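Local coordinates for protein Dot/Icm T4SS effector (Legionella pneumophila, PDB 6VVC) that acts as an effector kinase of the Dot/Icm type IV secretion system that is activated by host inositol hexakisphosphate, at residues Asn18-Gly23 against Tyr48-Glu53. Numbering follows the deposited sequence.
Sequences NKIVNG and YAVRFE
I20 lies over the ring of Y48 and also touches V50. Through this side chain the end of helix 16-21 rests on strand 46-53. CB points toward the strand and branches there. CG2, anti to the backbone N, drops between the two strand residues. I20 CG2 lies 3.8 Å from V50 CG2 and equally close to Y48 CB. With CG1 beside the backbone N (chi1 -71°), the longer branch lies above the ring, CG1 being almost equally far from all six ring carbons. CD1 then ends over the CD2 and CE2 side. I20 CD1 is 3.5 Å from Y48 CD2, and its line to the ring centroid is tilted 21° from the ring normal. This is a CH-pi contact over the face, offset toward the rim.

V21 continues the packing one residue on. V21 CG1 lies 4.1 Å from V50 CG1 and 4.2 Å from F52 CZ. It meets the F52 ring obliquely. V50 serves both helix residues: its CG2 touches I20 CG2, and V21 CG1 lies near both V50 methyls. No hydrogen bond joins the two segments, so the contact is purely apolar.

Y48 and V50 point toward the helix. F52 does not, but its ring end comes nearer. A49 points away. R51, turned to the other side of the sheet, meets E126 and F129 of helix 114-133. The antiparallel sheet is consistent with a kinase N-lobe. Helix 16-21 packs on one face of it. Strand 46-53 is an inner strand there, between strands 38-43 and 56-65, and I20 also touches Y60 of the latter.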
loop_
_atom_site.group_PDB
_atom_site.type_symbol
_atom_site.label_atom_id
_atom_site.label_comp_id
_atom_site.label_asym_id
_atom_site.label_seq_id
_atom_site.Cartn_x
_atom_site.Cartn_y
_atom_site.Cartn_z
ATOM N N ASN A 18 -7.401 -23.515 -8.183
ATOM C CA ASN A 18 -6.923 -24.655 -8.960
ATOM C C ASN A 18 -6.427 -24.227 -10.335
ATOM O O ASN A 18 -5.461 -24.796 -10.855
ATOM C CB ASN A 18 -8.027 -25.698 -9.101
ATOM C CG ASN A 18 -8.568 -26.156 -7.765
ATOM O OD1 ASN A 18 -9.779 -26.146 -7.540
ATOM N ND2 ASN A 18 -7.673 -26.559 -6.869
ATOM N N LYS A 19 -7.078 -23.233 -10.947
ATOM C CA LYS A 19 -6.617 -22.736 -12.238
ATOM C C LYS A 19 -5.275 -22.028 -12.102
ATOM O O LYS A 19 -4.405 -22.161 -12.970
ATOM C CB LYS A 19 -7.660 -21.792 -12.835
ATOM C CG LYS A 19 -9.028 -22.424 -13.046
ATOM C CD LYS A 19 -10.086 -21.372 -13.350
ATOM C CE LYS A 19 -11.481 -21.979 -13.397
ATOM N NZ LYS A 19 -12.544 -20.937 -13.480
ATOM N N ILE A 20 -5.091 -21.277 -11.014
ATOM C CA ILE A 20 -3.862 -20.511 -10.827
ATOM C C ILE A 20 -2.656 -21.440 -10.767
ATOM O O ILE A 20 -1.634 -21.203 -11.421
ATOM C CB ILE A 20 -3.961 -19.640 -9.559
ATOM C CG1 ILE A 20 -4.948 -18.492 -9.778
ATOM C CG2 ILE A 20 -2.586 -19.104 -9.169
ATOM C CD1 ILE A 20 -5.416 -17.833 -8.494
ATOM N N VAL A 21 -2.754 -22.514 -9.978
ATOM C CA VAL A 21 -1.595 -23.368 -9.740
ATOM C C VAL A 21 -1.243 -24.241 -10.934
ATOM O O VAL A 21 -0.175 -24.863 -10.937
ATOM C CB VAL A 21 -1.816 -24.251 -8.493
ATOM C CG1 VAL A 21 -2.087 -23.377 -7.275
ATOM C CG2 VAL A 21 -2.951 -25.243 -8.715
ATOM N N ASN A 22 -2.107 -24.312 -11.945
ATOM C CA ASN A 22 -1.766 -24.941 -13.213
ATOM C C ASN A 22 -1.273 -23.932 -14.243
ATOM O O ASN A 22 -1.192 -24.260 -15.430
ATOM C CB ASN A 22 -2.967 -25.709 -13.773
ATOM C CG ASN A 22 -3.208 -27.021 -13.052
ATOM O OD1 ASN A 22 -2.275 -27.781 -12.789
ATOM N ND2 ASN A 22 -4.465 -27.293 -12.724
ATOM N N GLY A 23 -0.953 -22.713 -13.818
ATOM C CA GLY A 23 -0.361 -21.726 -14.693
ATOM C C GLY A 23 1.141 -21.906 -14.781
ATOM O O GLY A 23 1.694 -22.949 -14.426
ATOM N N TYR A 48 0.396 -14.305 -9.413
ATOM C CA TYR A 48 -0.193 -14.613 -8.122
ATOM C C TYR A 48 0.850 -15.231 -7.198
ATOM O O TYR A 48 1.753 -15.943 -7.645
ATOM C CB TYR A 48 -1.357 -15.615 -8.257
ATOM C CG TYR A 48 -2.562 -15.149 -9.047
ATOM C CD1 TYR A 48 -2.564 -15.174 -10.432
ATOM C CD2 TYR A 48 -3.716 -14.725 -8.401
ATOM C CE1 TYR A 48 -3.672 -14.765 -11.155
ATOM C CE2 TYR A 48 -4.826 -14.316 -9.112
ATOM C CZ TYR A 48 -4.800 -14.340 -10.489
ATOM O OH TYR A 48 -5.907 -13.932 -11.199
ATOM N N ALA A 49 0.709 -14.969 -5.903
ATOM C CA ALA A 49 1.391 -15.741 -4.872
ATOM C C ALA A 49 0.392 -16.719 -4.268
ATOM O O ALA A 49 -0.738 -16.336 -3.947
ATOM C CB ALA A 49 1.973 -14.840 -3.783
ATOM N N VAL A 50 0.802 -17.978 -4.128
ATOM C CA VAL A 50 -0.039 -19.023 -3.558
ATOM C C VAL A 50 0.646 -19.566 -2.315
ATOM O O VAL A 50 1.819 -19.956 -2.365
ATOM C CB VAL A 50 -0.307 -20.162 -4.561
ATOM C CG1 VAL A 50 -1.145 -21.255 -3.902
ATOM C CG2 VAL A 50 -1.001 -19.628 -5.801
ATOM N N ARG A 51 -0.087 -19.599 -1.208
ATOM C CA ARG A 51 0.409 -20.165 0.037
ATOM C C ARG A 51 0.085 -21.650 0.102
ATOM O O ARG A 51 -1.031 -22.070 -0.219
ATOM C CB ARG A 51 -0.207 -19.436 1.230
ATOM C CG ARG A 51 0.054 -20.101 2.565
ATOM C CD ARG A 51 -0.499 -19.273 3.714
ATOM N NE ARG A 51 0.584 -18.709 4.515
ATOM C CZ ARG A 51 0.758 -17.414 4.772
ATOM N NH1 ARG A 51 -0.091 -16.499 4.320
ATOM N NH2 ARG A 51 1.790 -17.037 5.509
ATOM N N PHE A 52 1.067 -22.443 0.529
ATOM C CA PHE A 52 0.936 -23.888 0.604
ATOM C C PHE A 52 1.162 -24.376 2.029
ATOM O O PHE A 52 1.841 -23.726 2.831
ATOM C CB PHE A 52 1.934 -24.589 -0.327
ATOM C CG PHE A 52 1.525 -24.589 -1.771
ATOM C CD1 PHE A 52 1.848 -23.526 -2.599
ATOM C CD2 PHE A 52 0.826 -25.660 -2.304
ATOM C CE1 PHE A 52 1.477 -23.529 -3.929
ATOM C CE2 PHE A 52 0.451 -25.668 -3.633
ATOM C CZ PHE A 52 0.777 -24.602 -4.447
ATOM N N GLU A 53 0.578 -25.534 2.332
ATOM C CA GLU A 53 0.835 -26.234 3.588
ATOM C C GLU A 53 0.731 -27.725 3.298
ATOM O O GLU A 53 -0.364 -28.229 3.033
ATOM C CB GLU A 53 -0.145 -25.812 4.678
ATOM C CG GLU A 53 -0.054 -26.642 5.954
ATOM C CD GLU A 53 -1.019 -26.172 7.026
ATOM O OE1 GLU A 53 -1.761 -25.198 6.775
ATOM O OE2 GLU A 53 -1.038 -26.779 8.118
#